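Local coordinates for photosystem II assembly protein Ycf48 (Thermosynechococcus elongatus, PDB 5OJ5), which probably assists the early steps of photosystem II assembly and the replacement of photodamaged D1, binding the C-terminal extension of the D1 precursor, at residues M230-M240 and F249-W258; T279-G287 and C294-W302. One frame throughout, in Å; residues are numbered along the deposited sequence.

Contact 1: M230-M240 and F249-W258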
ATOM      1  N   MET A 230      -0.221  -3.562   9.452  1.00  9.45           N
ATOM      2  CA  MET A 230       0.740  -2.816  10.263  1.00  9.81           C
ATOM      3  C   MET A 230       1.584  -1.974   9.337  1.00  9.50           C
ATOM      4  O   MET A 230       1.831  -2.364   8.182  1.00 10.17           O
ATOM      5  CB  MET A 230       1.683  -3.710  11.052  1.00  9.85           C
ATOM      6  CG  MET A 230       0.961  -4.513  12.112  1.00 10.65           C
ATOM      7  SD  MET A 230       2.058  -5.586  13.072  1.00 11.28           S
ATOM      8  CE  MET A 230       2.922  -4.350  14.011  1.00 13.28           C
ATOM      9  N   GLY A 231       2.103  -0.857   9.859  1.00  9.24           N
ATOM     10  CA  GLY A 231       2.998   0.006   9.114  1.00  9.50           C
ATOM     11  C   GLY A 231       3.736   0.931  10.017  1.00  9.39           C
ATOM     12  O   GLY A 231       3.739   0.752  11.239  1.00 10.08           O
ATOM     13  N   PHE A 232       4.382   1.919   9.408  1.00  9.86           N
ATOM     14  CA  PHE A 232       5.245   2.846  10.122  1.00 10.36           C
ATOM     15  C   PHE A 232       4.624   4.220  10.193  1.00 11.20           C
ATOM     16  O   PHE A 232       3.946   4.646   9.258  1.00 13.51           O
ATOM     17  CB  PHE A 232       6.603   2.929   9.414  1.00 11.10           C
ATOM     18  CG  PHE A 232       7.319   1.610   9.381  1.00 11.23           C
ATOM     19  CD1 PHE A 232       8.159   1.258  10.413  1.00 12.65           C
ATOM     20  CD2 PHE A 232       7.138   0.713   8.317  1.00 12.39           C
ATOM     21  CE1 PHE A 232       8.809   0.024  10.404  1.00 14.32           C
ATOM     22  CE2 PHE A 232       7.795  -0.523   8.317  1.00 13.27           C
ATOM     23  CZ  PHE A 232       8.623  -0.843   9.340  1.00 14.43           C
ATOM     24  N   THR A 233       4.846   4.912  11.315  1.00 11.01           N
ATOM     25  CA  THR A 233       4.458   6.313  11.418  1.00 11.47           C
ATOM     26  C   THR A 233       5.582   7.193  10.902  1.00 13.03           C
ATOM     27  O   THR A 233       6.683   6.701  10.680  1.00 17.59           O
ATOM     28  CB  THR A 233       4.196   6.669  12.876  1.00 11.88           C
ATOM     29  OG1 THR A 233       5.461   6.758  13.552  1.00 14.43           O
ATOM     30  CG2 THR A 233       3.278   5.672  13.568  1.00 12.37           C
ATOM     31  N   PRO A 234       5.375   8.501  10.734  1.00 12.30           N
ATOM     32  CA  PRO A 234       6.453   9.395  10.295  1.00 14.22           C
ATOM     33  C   PRO A 234       7.351   9.864  11.422  1.00 12.69           C
ATOM     34  O   PRO A 234       8.135  10.795  11.237  1.00 13.96           O
ATOM     35  CB  PRO A 234       5.705  10.598   9.695  1.00 17.76           C
ATOM     36  CG  PRO A 234       4.297  10.311   9.782  1.00 15.03           C
ATOM     37  CD  PRO A 234       4.073   9.178  10.696  1.00 14.27           C
ATOM     38  N   ASP A 235       7.279   9.222  12.573  1.00 14.43           N
ATOM     39  CA  ASP A 235       8.126   9.578  13.699  1.00 14.72           C
ATOM     40  C   ASP A 235       8.789   8.355  14.309  1.00 13.89           C
ATOM     41  O   ASP A 235       9.280   8.414  15.430  1.00 18.12           O
ATOM     42  CB  ASP A 235       7.388  10.376  14.766  1.00 18.51           C
ATOM     43  CG  ASP A 235       6.093   9.714  15.181  1.00 22.40           C
ATOM     44  OD1 ASP A 235       6.039   8.487  15.311  1.00 21.53           O
ATOM     45  OD2 ASP A 235       5.087  10.435  15.336  1.00 27.83           O
ATOM     46  N   GLY A 236       8.872   7.256  13.582  1.00 13.88           N
ATOM     47  CA  GLY A 236       9.690   6.150  14.031  1.00 16.36           C
ATOM     48  C   GLY A 236       8.967   5.125  14.876  1.00 16.14           C
ATOM     49  O   GLY A 236       9.630   4.330  15.558  1.00 22.17           O
ATOM     50  N   ARG A 237       7.651   5.111  14.860  1.00 13.10           N
ATOM     51  CA  ARG A 237       6.841   4.118  15.555  1.00 12.58           C
ATOM     52  C   ARG A 237       6.178   3.201  14.534  1.00 11.67           C
ATOM     53  O   ARG A 237       6.219   3.439  13.321  1.00 12.26           O
ATOM     54  CB  ARG A 237       5.784   4.808  16.422  1.00 14.10           C
ATOM     55  CG  ARG A 237       6.369   5.628  17.580  1.00 18.11           C
ATOM     56  CD  ARG A 237       5.255   6.356  18.333  1.00 22.03           C
ATOM     57  NE  ARG A 237       4.690   7.380  17.477  1.00 22.08           N
ATOM     58  CZ  ARG A 237       3.405   7.742  17.426  1.00 21.50           C
ATOM     59  NH1 ARG A 237       2.462   7.175  18.184  1.00 23.11           N
ATOM     60  NH2 ARG A 237       3.058   8.681  16.569  1.00 23.87           N
ATOM     61  N   LEU A 238       5.553   2.152  15.051  1.00 12.34           N
ATOM     62  CA  LEU A 238       4.668   1.276  14.303  1.00 11.58           C
ATOM     63  C   LEU A 238       3.224   1.574  14.668  1.00 11.13           C
ATOM     64  O   LEU A 238       2.906   1.984  15.791  1.00 12.12           O
ATOM     65  CB  LEU A 238       4.955  -0.186  14.604  1.00 13.15           C
ATOM     66  CG  LEU A 238       6.311  -0.805  14.199  1.00 16.98           C
ATOM     67  CD1 LEU A 238       6.540  -2.193  14.877  1.00 19.11           C
ATOM     68  CD2 LEU A 238       6.366  -0.945  12.738  1.00 19.94           C
ATOM     69  N   TRP A 239       2.338   1.281  13.711  1.00 10.40           N
ATOM     70  CA  TRP A 239       0.908   1.238  13.957  1.00 10.34           C
ATOM     71  C   TRP A 239       0.406  -0.152  13.599  1.00  9.81           C
ATOM     72  O   TRP A 239       0.996  -0.848  12.775  1.00  9.94           O
ATOM     73  CB  TRP A 239       0.142   2.328  13.168  1.00 10.49           C
ATOM     74  CG  TRP A 239       0.337   2.319  11.680  1.00  9.94           C
ATOM     75  CD1 TRP A 239       1.190   3.116  10.956  1.00 10.26           C
ATOM     76  CD2 TRP A 239      -0.340   1.491  10.732  1.00  9.31           C
ATOM     77  NE1 TRP A 239       1.077   2.848   9.617  1.00  9.78           N
ATOM     78  CE2 TRP A 239       0.151   1.847   9.450  1.00  8.93           C
ATOM     79  CE3 TRP A 239      -1.322   0.492  10.818  1.00  9.93           C
ATOM     80  CZ2 TRP A 239      -0.298   1.238   8.282  1.00  9.51           C
ATOM     81  CZ3 TRP A 239      -1.753  -0.132   9.639  1.00  9.99           C
ATOM     82  CH2 TRP A 239      -1.233   0.241   8.392  1.00  9.76           C
ATOM     83  N   MET A 240      -0.723  -0.518  14.196  1.00  9.70           N
ATOM     84  CA  MET A 240      -1.429  -1.738  13.857  1.00  9.94           C
ATOM     85  C   MET A 240      -2.923  -1.498  13.742  1.00  9.59           C
ATOM     86  O   MET A 240      -3.496  -0.707  14.501  1.00 10.26           O
ATOM     87  CB  MET A 240      -1.170  -2.886  14.875  1.00 11.18           C
ATOM     88  CG  MET A 240      -1.605  -2.591  16.290  1.00 11.94           C
ATOM     89  SD  MET A 240      -1.445  -4.007  17.401  1.00 14.23           S
ATOM     90  CE  MET A 240       0.214  -4.438  17.292  1.00 16.11           C
ATOM     91  N   PHE A 249      -0.702   2.028  18.568  1.00 14.63           N
ATOM     92  CA  PHE A 249       0.592   2.575  18.185  1.00 14.49           C
ATOM     93  C   PHE A 249       1.648   2.112  19.173  1.00 15.13           C
ATOM     94  O   PHE A 249       1.395   2.004  20.381  1.00 16.65           O
ATOM     95  CB  PHE A 249       0.557   4.113  18.203  1.00 15.73           C
ATOM     96  CG  PHE A 249      -0.457   4.690  17.264  1.00 15.09           C
ATOM     97  CD1 PHE A 249      -0.111   4.934  15.957  1.00 15.64           C
ATOM     98  CD2 PHE A 249      -1.758   4.929  17.659  1.00 16.53           C
ATOM     99  CE1 PHE A 249      -1.058   5.456  15.051  1.00 15.43           C
ATOM    100  CE2 PHE A 249      -2.699   5.448  16.759  1.00 17.34           C
ATOM    101  CZ  PHE A 249      -2.340   5.705  15.449  1.00 16.80           C
ATOM    102  N   SER A 250       2.854   1.879  18.664  1.00 14.25           N
ATOM    103  CA  SER A 250       3.927   1.420  19.525  1.00 15.56           C
ATOM    104  C   SER A 250       4.492   2.575  20.365  1.00 17.83           C
ATOM    105  O   SER A 250       4.364   3.762  20.036  1.00 17.78           O
ATOM    106  CB  SER A 250       5.018   0.735  18.700  1.00 15.48           C
ATOM    107  OG  SER A 250       5.686   1.640  17.859  1.00 14.95           O
ATOM    108  N   ASP A 251       5.114   2.185  21.478  0.52 20.64           N
ATOM    109  CA  ASP A 251       5.693   3.120  22.445  0.52 24.96           C
ATOM    110  C   ASP A 251       6.907   3.802  21.824  0.52 26.83           C
ATOM    111  O   ASP A 251       7.732   3.130  21.193  0.52 27.64           O
ATOM    112  CB  ASP A 251       6.118   2.266  23.657  0.52 27.91           C
ATOM    113  CG  ASP A 251       7.003   3.007  24.672  0.52 31.41           C
ATOM    114  OD1 ASP A 251       7.606   2.317  25.527  0.52 33.78           O
ATOM    115  OD2 ASP A 251       7.099   4.244  24.645  0.52 33.10           O
ATOM    116  N   PRO A 252       7.055   5.123  21.961  1.00 28.93           N
ATOM    117  CA  PRO A 252       8.266   5.750  21.408  1.00 31.95           C
ATOM    118  C   PRO A 252       9.566   5.217  21.997  1.00 33.83           C
ATOM    119  O   PRO A 252      10.575   5.163  21.287  1.00 35.60           O
ATOM    120  CB  PRO A 252       8.056   7.248  21.685  1.00 33.53           C
ATOM    121  CG  PRO A 252       6.922   7.318  22.665  1.00 32.99           C
ATOM    122  CD  PRO A 252       6.070   6.121  22.410  1.00 30.67           C
ATOM    123  N   ASP A 253       9.554   4.745  23.242  1.00 35.13           N
ATOM    124  CA  ASP A 253      10.775   4.293  23.901  1.00 38.30           C
ATOM    125  C   ASP A 253      11.102   2.828  23.642  1.00 38.89           C
ATOM    126  O   ASP A 253      12.221   2.389  23.944  1.00 40.41           O
ATOM    127  CB  ASP A 253      10.667   4.537  25.411  1.00 41.49           C
ATOM    128  CG  ASP A 253      10.206   5.949  25.733  1.00 45.53           C
ATOM    129  OD1 ASP A 253      10.997   6.891  25.515  1.00 47.46           O
ATOM    130  OD2 ASP A 253       9.054   6.123  26.191  1.00 47.05           O
ATOM    131  N   ASN A 254      10.165   2.061  23.085  1.00 38.31           N
ATOM    132  CA  ASN A 254      10.374   0.625  22.926  1.00 38.86           C
ATOM    133  C   ASN A 254       9.329   0.170  21.913  1.00 38.14           C
ATOM    134  O   ASN A 254       8.146   0.077  22.250  1.00 36.84           O
ATOM    135  CB  ASN A 254      10.211  -0.087  24.261  1.00 40.29           C
ATOM    136  CG  ASN A 254      10.472  -1.581  24.171  1.00 41.75           C
ATOM    137  OD1 ASN A 254      10.625  -2.139  23.082  1.00 42.00           O
ATOM    138  ND2 ASN A 254      10.517  -2.242  25.325  1.00 43.40           N
ATOM    139  N   SER A 255       9.775  -0.082  20.681  1.00 38.59           N
ATOM    140  CA  SER A 255       8.852  -0.405  19.601  1.00 39.91           C
ATOM    141  C   SER A 255       8.198  -1.767  19.764  1.00 39.53           C
ATOM    142  O   SER A 255       7.279  -2.088  19.005  1.00 38.50           O
ATOM    143  CB  SER A 255       9.542  -0.302  18.236  1.00 40.96           C
ATOM    144  OG  SER A 255      10.544  -1.296  18.086  1.00 42.70           O
ATOM    145  N   GLU A 256       8.645  -2.577  20.714  1.00 39.99           N
ATOM    146  CA  GLU A 256       7.933  -3.808  21.008  1.00 41.62           C
ATOM    147  C   GLU A 256       6.883  -3.650  22.095  1.00 39.80           C
ATOM    148  O   GLU A 256       6.133  -4.601  22.342  1.00 41.34           O
ATOM    149  CB  GLU A 256       8.907  -4.946  21.319  1.00 45.73           C
ATOM    150  CG  GLU A 256       9.689  -5.398  20.090  1.00 48.79           C
ATOM    151  CD  GLU A 256      10.995  -6.063  20.453  1.00 51.34           C
ATOM    152  OE1 GLU A 256      11.905  -6.132  19.591  1.00 51.76           O
ATOM    153  OE2 GLU A 256      11.096  -6.532  21.606  1.00 52.38           O
ATOM    154  N   ASN A 257       6.781  -2.467  22.710  1.00 35.40           N
ATOM    155  CA  ASN A 257       5.703  -2.146  23.637  1.00 31.98           C
ATOM    156  C   ASN A 257       4.625  -1.337  22.915  1.00 26.92           C
ATOM    157  O   ASN A 257       4.918  -0.496  22.062  1.00 26.55           O
ATOM    158  CB  ASN A 257       6.208  -1.364  24.856  1.00 35.42           C
ATOM    159  CG  ASN A 257       6.779  -2.270  25.963  1.00 39.95           C
ATOM    160  OD1 ASN A 257       7.898  -2.047  26.436  1.00 42.40           O
ATOM    161  ND2 ASN A 257       6.012  -3.275  26.385  1.00 41.13           N
ATOM    162  N   TRP A 258       3.382  -1.578  23.282  1.00 25.00           N
ATOM    163  CA  TRP A 258       2.252  -1.085  22.516  1.00 22.63           C
ATOM    164  C   TRP A 258       1.321  -0.350  23.468  1.00 23.66           C
ATOM    165  O   TRP A 258       1.175  -0.718  24.641  1.00 26.00           O
ATOM    166  CB  TRP A 258       1.554  -2.250  21.777  1.00 22.52           C
ATOM    167  CG  TRP A 258       2.319  -2.691  20.594  1.00 20.98           C
ATOM    168  CD1 TRP A 258       3.364  -3.585  20.537  1.00 19.48           C
ATOM    169  CD2 TRP A 258       2.204  -2.156  19.293  1.00 16.41           C
ATOM    170  NE1 TRP A 258       3.866  -3.673  19.278  1.00 20.71           N
ATOM    171  CE2 TRP A 258       3.164  -2.812  18.481  1.00 17.22           C
ATOM    172  CE3 TRP A 258       1.341  -1.219  18.692  1.00 15.69           C
ATOM    173  CZ2 TRP A 258       3.296  -2.559  17.163  1.00 17.67           C
ATOM    174  CZ3 TRP A 258       1.506  -0.979  17.351  1.00 14.16           C
ATOM    175  CH2 TRP A 258       2.452  -1.668  16.613  1.00 15.44           C
TER
HETATM  176  O   HOH W   1       2.869   5.961  20.741  1.00 27.52           O
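Met240 and Trp258 make the tight end of this contact. The methyl CE of Met240 stands 3.4 Å from the centroid of the Trp258 six-membered ring and 2° off its normal, a CH-pi contact, and SD lies over the same face in a Met-aromatic contact. The bend at chi3 (57°) turns CE back over the ring. The opposite face is covered by CB of Ser250, so the indole is held between Ser250 of its own segment and Met240 of 230-240, while Leu238 CB reaches Trp258 CH2 at 3.5 Å and the methyl of Met230 comes obliquely to CZ2.

Next to it the backbones pair: Ser250 N donates to Leu238 O, and Leu238 N gives a nearly straight bond (171°) to Ser250 OG at 2.9 Å. A side-chain hydroxyl thus receives this strand amide. Phe249 lies on the same sheet face as Trp239, its CD1 3.8 Å from Trp239 CB, and Tyr277 of strand 272-277 also touches it.

The aliphatic part of Arg237 still packs on Ser250, CD lying 3.2 Å from Ser250 O. The looser, solvent side begins at its guanidinium, where one water bridges NH1 and Ser250 O, and at Pro252 and Ser255, with Pro252 CD 4.2 Å from Arg237 CD. The guanidinium grips Asp235 side-on, NE to OD1 at 2.8 Å and NH2 to the syn lone pair of OD2. Thr233 OG1 donates to OD1 from the other face of the carboxylate.

Antiparallel strands 238-242 and 246-251 are the second and third of a blade in this seven-bladed beta-propeller, the chain turning a corner after them at 255-257.

Contact 2: T279-G287 and C294-W302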
ATOM      1  N   THR A 279       0.400  14.241   7.008  1.00 13.89           N
ATOM      2  CA  THR A 279       1.375  15.089   7.663  1.00 15.87           C
ATOM      3  C   THR A 279       1.708  14.389   8.970  1.00 16.23           C
ATOM      4  O   THR A 279       1.061  13.401   9.319  1.00 15.78           O
ATOM      5  CB  THR A 279       0.784  16.472   7.989  1.00 17.87           C
ATOM      6  OG1 THR A 279      -0.206  16.310   8.995  1.00 17.50           O
ATOM      7  CG2 THR A 279       0.233  17.148   6.739  1.00 20.26           C
ATOM      8  N   PRO A 280       2.652  14.891   9.760  1.00 18.34           N
ATOM      9  CA  PRO A 280       2.942  14.204  11.023  1.00 19.75           C
ATOM     10  C   PRO A 280       1.753  14.114  11.959  1.00 19.08           C
ATOM     11  O   PRO A 280       1.687  13.159  12.739  1.00 20.32           O
ATOM     12  CB  PRO A 280       4.091  15.034  11.625  1.00 23.65           C
ATOM     13  CG  PRO A 280       4.805  15.588  10.446  1.00 25.40           C
ATOM     14  CD  PRO A 280       3.725  15.841   9.405  1.00 22.79           C
ATOM     15  N   ASN A 281       0.803  15.067  11.927  1.00 17.64           N
ATOM     16  CA  ASN A 281      -0.331  15.023  12.851  1.00 18.28           C
ATOM     17  C   ASN A 281      -1.649  14.583  12.217  1.00 15.32           C
ATOM     18  O   ASN A 281      -2.590  14.251  12.947  1.00 17.09           O
ATOM     19  CB  ASN A 281      -0.536  16.417  13.453  1.00 22.28           C
ATOM     20  CG  ASN A 281       0.616  16.844  14.312  1.00 28.75           C
ATOM     21  OD1 ASN A 281       1.254  16.026  14.974  1.00 30.97           O
ATOM     22  ND2 ASN A 281       0.895  18.130  14.308  1.00 32.29           N
ATOM     23  N   GLU A 282      -1.763  14.594  10.888  1.00 13.90           N
ATOM     24  CA  GLU A 282      -3.023  14.278  10.231  1.00 13.28           C
ATOM     25  C   GLU A 282      -2.964  12.877   9.656  1.00 12.60           C
ATOM     26  O   GLU A 282      -2.170  12.591   8.742  1.00 13.21           O
ATOM     27  CB  GLU A 282      -3.385  15.317   9.169  1.00 14.62           C
ATOM     28  CG  GLU A 282      -4.743  15.040   8.622  1.00 15.51           C
ATOM     29  CD  GLU A 282      -5.137  16.010   7.535  1.00 15.74           C
ATOM     30  OE1 GLU A 282      -5.085  17.235   7.781  1.00 18.28           O
ATOM     31  OE2 GLU A 282      -5.487  15.574   6.419  1.00 15.50           O
ATOM     32  N   VAL A 283      -3.818  12.019  10.183  1.00 12.44           N
ATOM     33  CA  VAL A 283      -3.830  10.597   9.872  1.00 12.60           C
ATOM     34  C   VAL A 283      -5.179  10.246   9.283  1.00 11.43           C
ATOM     35  O   VAL A 283      -6.209  10.727   9.749  1.00 12.28           O
ATOM     36  CB  VAL A 283      -3.633   9.749  11.144  1.00 13.39           C
ATOM     37  CG1 VAL A 283      -3.185   8.342  10.731  1.00 15.21           C
ATOM     38  CG2 VAL A 283      -2.639  10.400  12.122  1.00 15.86           C
ATOM     39  N   TRP A 284      -5.176   9.401   8.250  1.00 10.21           N
ATOM     40  CA  TRP A 284      -6.383   8.889   7.628  1.00 10.25           C
ATOM     41  C   TRP A 284      -6.456   7.383   7.844  1.00  9.65           C
ATOM     42  O   TRP A 284      -5.445   6.672   7.818  1.00 10.60           O
ATOM     43  CB  TRP A 284      -6.413   9.258   6.149  1.00 11.11           C
ATOM     44  CG  TRP A 284      -6.657  10.717   5.940  1.00 11.24           C
ATOM     45  CD1 TRP A 284      -5.721  11.714   5.970  1.00 12.33           C
ATOM     46  CD2 TRP A 284      -7.938  11.344   5.790  1.00 11.04           C
ATOM     47  NE1 TRP A 284      -6.363  12.937   5.797  1.00 12.73           N
ATOM     48  CE2 TRP A 284      -7.712  12.726   5.684  1.00 11.84           C
ATOM     49  CE3 TRP A 284      -9.251  10.847   5.711  1.00 11.91           C
ATOM     50  CZ2 TRP A 284      -8.754  13.645   5.495  1.00 13.32           C
ATOM     51  CZ3 TRP A 284     -10.293  11.761   5.559  1.00 13.18           C
ATOM     52  CH2 TRP A 284     -10.028  13.143   5.427  1.00 13.90           C
ATOM     53  N   LEU A 285      -7.683   6.890   8.016  1.00  9.83           N
ATOM     54  CA  LEU A 285      -7.956   5.506   8.329  1.00  9.85           C
ATOM     55  C   LEU A 285      -9.107   5.071   7.449  1.00 10.31           C
ATOM     56  O   LEU A 285     -10.197   5.638   7.525  1.00 11.28           O
ATOM     57  CB  LEU A 285      -8.281   5.388   9.829  1.00 10.86           C
ATOM     58  CG  LEU A 285      -8.594   4.014  10.365  1.00 11.67           C
ATOM     59  CD1 LEU A 285      -7.403   3.074  10.277  1.00 11.76           C
ATOM     60  CD2 LEU A 285      -9.018   4.151  11.819  1.00 13.16           C
ATOM     61  N   ALA A 286      -8.835   4.101   6.581  1.00 10.15           N
ATOM     62  CA  ALA A 286      -9.765   3.645   5.561  1.00 10.80           C
ATOM     63  C   ALA A 286     -10.237   2.243   5.882  1.00 10.89           C
ATOM     64  O   ALA A 286      -9.449   1.402   6.303  1.00 12.19           O
ATOM     65  CB  ALA A 286      -9.067   3.638   4.197  1.00 12.36           C
ATOM     66  N   GLY A 287     -11.513   1.979   5.643  1.00 11.86           N
ATOM     67  CA  GLY A 287     -12.037   0.663   5.913  1.00 12.91           C
ATOM     68  C   GLY A 287     -13.169   0.265   5.010  1.00 13.12           C
ATOM     69  O   GLY A 287     -13.392   0.797   3.930  1.00 13.78           O
ATOM     70  N   CYS A 294     -10.522  10.603   9.847  1.00 10.76           N
ATOM     71  CA  CYS A 294      -9.360  11.451   9.951  1.00 11.49           C
ATOM     72  C   CYS A 294      -9.123  11.834  11.400  1.00 11.73           C
ATOM     73  O   CYS A 294     -10.054  12.214  12.112  1.00 13.00           O
ATOM     74  CB  CYS A 294      -9.523  12.704   9.099  1.00 13.22           C
ATOM     75  SG  CYS A 294      -8.207  13.890   9.189  1.00 15.34           S
ATOM     76  N   SER A 295      -7.866  11.762  11.807  1.00 11.63           N
ATOM     77  CA  SER A 295      -7.425  12.304  13.082  1.00 12.31           C
ATOM     78  C   SER A 295      -6.489  13.465  12.813  1.00 12.55           C
ATOM     79  O   SER A 295      -5.584  13.370  11.969  1.00 14.20           O
ATOM     80  CB  SER A 295      -6.691  11.209  13.859  1.00 13.27           C
ATOM     81  OG  SER A 295      -6.102  11.796  15.027  1.00 13.67           O
ATOM     82  N   GLN A 296      -6.672  14.556  13.542  1.00 14.04           N
ATOM     83  CA  GLN A 296      -5.821  15.727  13.420  1.00 15.28           C
ATOM     84  C   GLN A 296      -4.883  15.855  14.606  1.00 16.71           C
ATOM     85  O   GLN A 296      -4.139  16.835  14.702  1.00 20.48           O
ATOM     86  CB  GLN A 296      -6.685  16.994  13.208  1.00 17.04           C
ATOM     87  CG  GLN A 296      -7.392  16.922  11.845  1.00 20.64           C
ATOM     88  CD  GLN A 296      -8.387  18.015  11.594  1.00 25.71           C
ATOM     89  OE1 GLN A 296      -8.026  19.096  11.148  1.00 28.95           O
ATOM     90  NE2 GLN A 296      -9.663  17.724  11.824  1.00 27.93           N
ATOM     91  N   ASP A 297      -4.859  14.869  15.475  1.00 16.65           N
ATOM     92  CA  ASP A 297      -4.026  14.869  16.667  1.00 17.94           C
ATOM     93  C   ASP A 297      -3.175  13.609  16.721  1.00 17.75           C
ATOM     94  O   ASP A 297      -2.928  13.056  17.789  1.00 19.65           O
ATOM     95  CB  ASP A 297      -4.831  15.082  17.955  1.00 18.31           C
ATOM     96  CG  ASP A 297      -5.960  14.068  18.155  1.00 18.37           C
ATOM     97  OD1 ASP A 297      -5.957  13.000  17.503  1.00 18.09           O
ATOM     98  OD2 ASP A 297      -6.873  14.337  18.996  1.00 22.85           O
ATOM     99  N   GLY A 298      -2.770  13.103  15.557  1.00 17.46           N
ATOM    100  CA  GLY A 298      -1.826  12.010  15.520  1.00 18.40           C
ATOM    101  C   GLY A 298      -2.431  10.643  15.814  1.00 17.43           C
ATOM    102  O   GLY A 298      -1.705   9.697  16.120  1.00 21.46           O
ATOM    103  N   GLY A 299      -3.741  10.497  15.738  1.00 17.20           N
ATOM    104  CA  GLY A 299      -4.360   9.199  15.910  1.00 18.25           C
ATOM    105  C   GLY A 299      -5.084   9.040  17.210  1.00 19.83           C
ATOM    106  O   GLY A 299      -5.646   7.966  17.446  1.00 21.58           O
ATOM    107  N   GLN A 300      -5.062  10.049  18.091  1.00 20.30           N
ATOM    108  CA  GLN A 300      -5.731   9.924  19.380  1.00 22.87           C
ATOM    109  C   GLN A 300      -7.242   9.974  19.246  1.00 21.36           C
ATOM    110  O   GLN A 300      -7.951   9.191  19.901  1.00 23.02           O
ATOM    111  CB  GLN A 300      -5.231  11.017  20.325  1.00 26.22           C
ATOM    112  CG  GLN A 300      -3.808  10.765  20.785  1.00 29.87           C
ATOM    113  CD  GLN A 300      -3.619   9.352  21.331  1.00 34.41           C
ATOM    114  OE1 GLN A 300      -4.244   8.966  22.316  1.00 36.15           O
ATOM    115  NE2 GLN A 300      -2.747   8.576  20.693  1.00 34.80           N
ATOM    116  N   THR A 301      -7.755  10.939  18.485  1.00 17.77           N
ATOM    117  CA  THR A 301      -9.189  11.078  18.310  1.00 17.50           C
ATOM    118  C   THR A 301      -9.506  11.236  16.847  1.00 14.85           C
ATOM    119  O   THR A 301      -8.687  11.701  16.048  1.00 15.58           O
ATOM    120  CB  THR A 301      -9.790  12.241  19.070  1.00 19.47           C
ATOM    121  OG1 THR A 301      -9.334  13.478  18.533  1.00 19.55           O
ATOM    122  CG2 THR A 301      -9.416  12.164  20.545  1.00 20.75           C
ATOM    123  N   TRP A 302     -10.701  10.816  16.506  1.00 14.24           N
ATOM    124  CA  TRP A 302     -11.057  10.630  15.113  1.00 13.57           C
ATOM    125  C   TRP A 302     -12.394  11.279  14.821  1.00 13.58           C
ATOM    126  O   TRP A 302     -13.292  11.336  15.660  1.00 15.77           O
ATOM    127  CB  TRP A 302     -11.166   9.107  14.806  1.00 15.21           C
ATOM    128  CG  TRP A 302      -9.809   8.442  14.940  1.00 14.80           C
ATOM    129  CD1 TRP A 302      -9.246   7.955  16.083  1.00 15.29           C
ATOM    130  CD2 TRP A 302      -8.849   8.254  13.892  1.00 13.97           C
ATOM    131  NE1 TRP A 302      -7.991   7.461  15.794  1.00 14.58           N
ATOM    132  CE2 TRP A 302      -7.722   7.647  14.471  1.00 13.94           C
ATOM    133  CE3 TRP A 302      -8.816   8.565  12.531  1.00 14.42           C
ATOM    134  CZ2 TRP A 302      -6.602   7.316  13.737  1.00 13.84           C
ATOM    135  CZ3 TRP A 302      -7.696   8.244  11.801  1.00 14.28           C
ATOM    136  CH2 TRP A 302      -6.597   7.625  12.403  1.00 14.41           C
TER
HETATM  137  O   HOH W   2      -4.808  18.693   9.914  1.00 38.55           O
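Cys294 lies over one face of the Trp284 indole, the two residues forming a non-hydrogen-bonded antiparallel pair. Its CB sits 3.6 Å from the centroid of the six-membered ring and 4° off the normal; SG lies over the same face at 4.0 Å from that centroid, a sulfur-aromatic contact. With SG anti to the backbone N (chi1 177°), the sulfur is carried toward the CE2 side of the indole and also meets Glu282 CG.

Val283 and Ser295 form the adjoining hydrogen-bonded pair, their side chains on the other face. Two backbone bonds join them, Val283 N to Ser295 O and Ser295 N to Val283 O. Here Trp302 is the filler: Ser295 CB covers one face of its indole and Leu285 CD2 the opposite one, while Leu285 CB closes to 3.5 Å from CZ3. Pro264 also touches Trp302. Val283 CG2 rests on the Gly298-Gly299 backbone, and Gly298 N extends the pairing by a bond to Asn281 O, bent to 144°.

A second shell sets these groups. Trp284 NE1 donates to the anti lone pair of Glu282 OE2 at 2.8 Å, and Arg278 holds that carboxylate by a salt bridge. Ser295 OG accepts from Gly299 N at 2.8 Å, and Asp297 ties down Thr301 through both its backbone N and its hydroxyl.

The chemistry divides accordingly: sulfur-aromatic and CH-pi contacts on the face of Trp284 and Cys294, apolar packing round Trp302 on that of Val283 and Ser295. The salt bridge to Arg278 would probably keep Glu282 ionised, and this ion-paired acceptor probably helps hold the Trp284 ring in its rotation under the sulfur.

From the N terminus, the chain first runs through strands 227-232, 238-242 and 246-251, and contact 1 closes where 249-258 returns alongside 230-240. After strand 272-277 it enters contact 2, which closes when 294-302 folds back on 279-287. The two are in series, neither nested nor crossed, each being a hairpin with the turn that follows it. They lie in successive sheets of the propeller, their centres about 15 Å apart, and meet through packing of the Phe249 ring, whose CE2 is 3.9 Å from Gly299 O. Strand 272-277, the first strand of contact 2's own sheet, packs Tyr277 against Phe249 and so helps form the interface between the two blades.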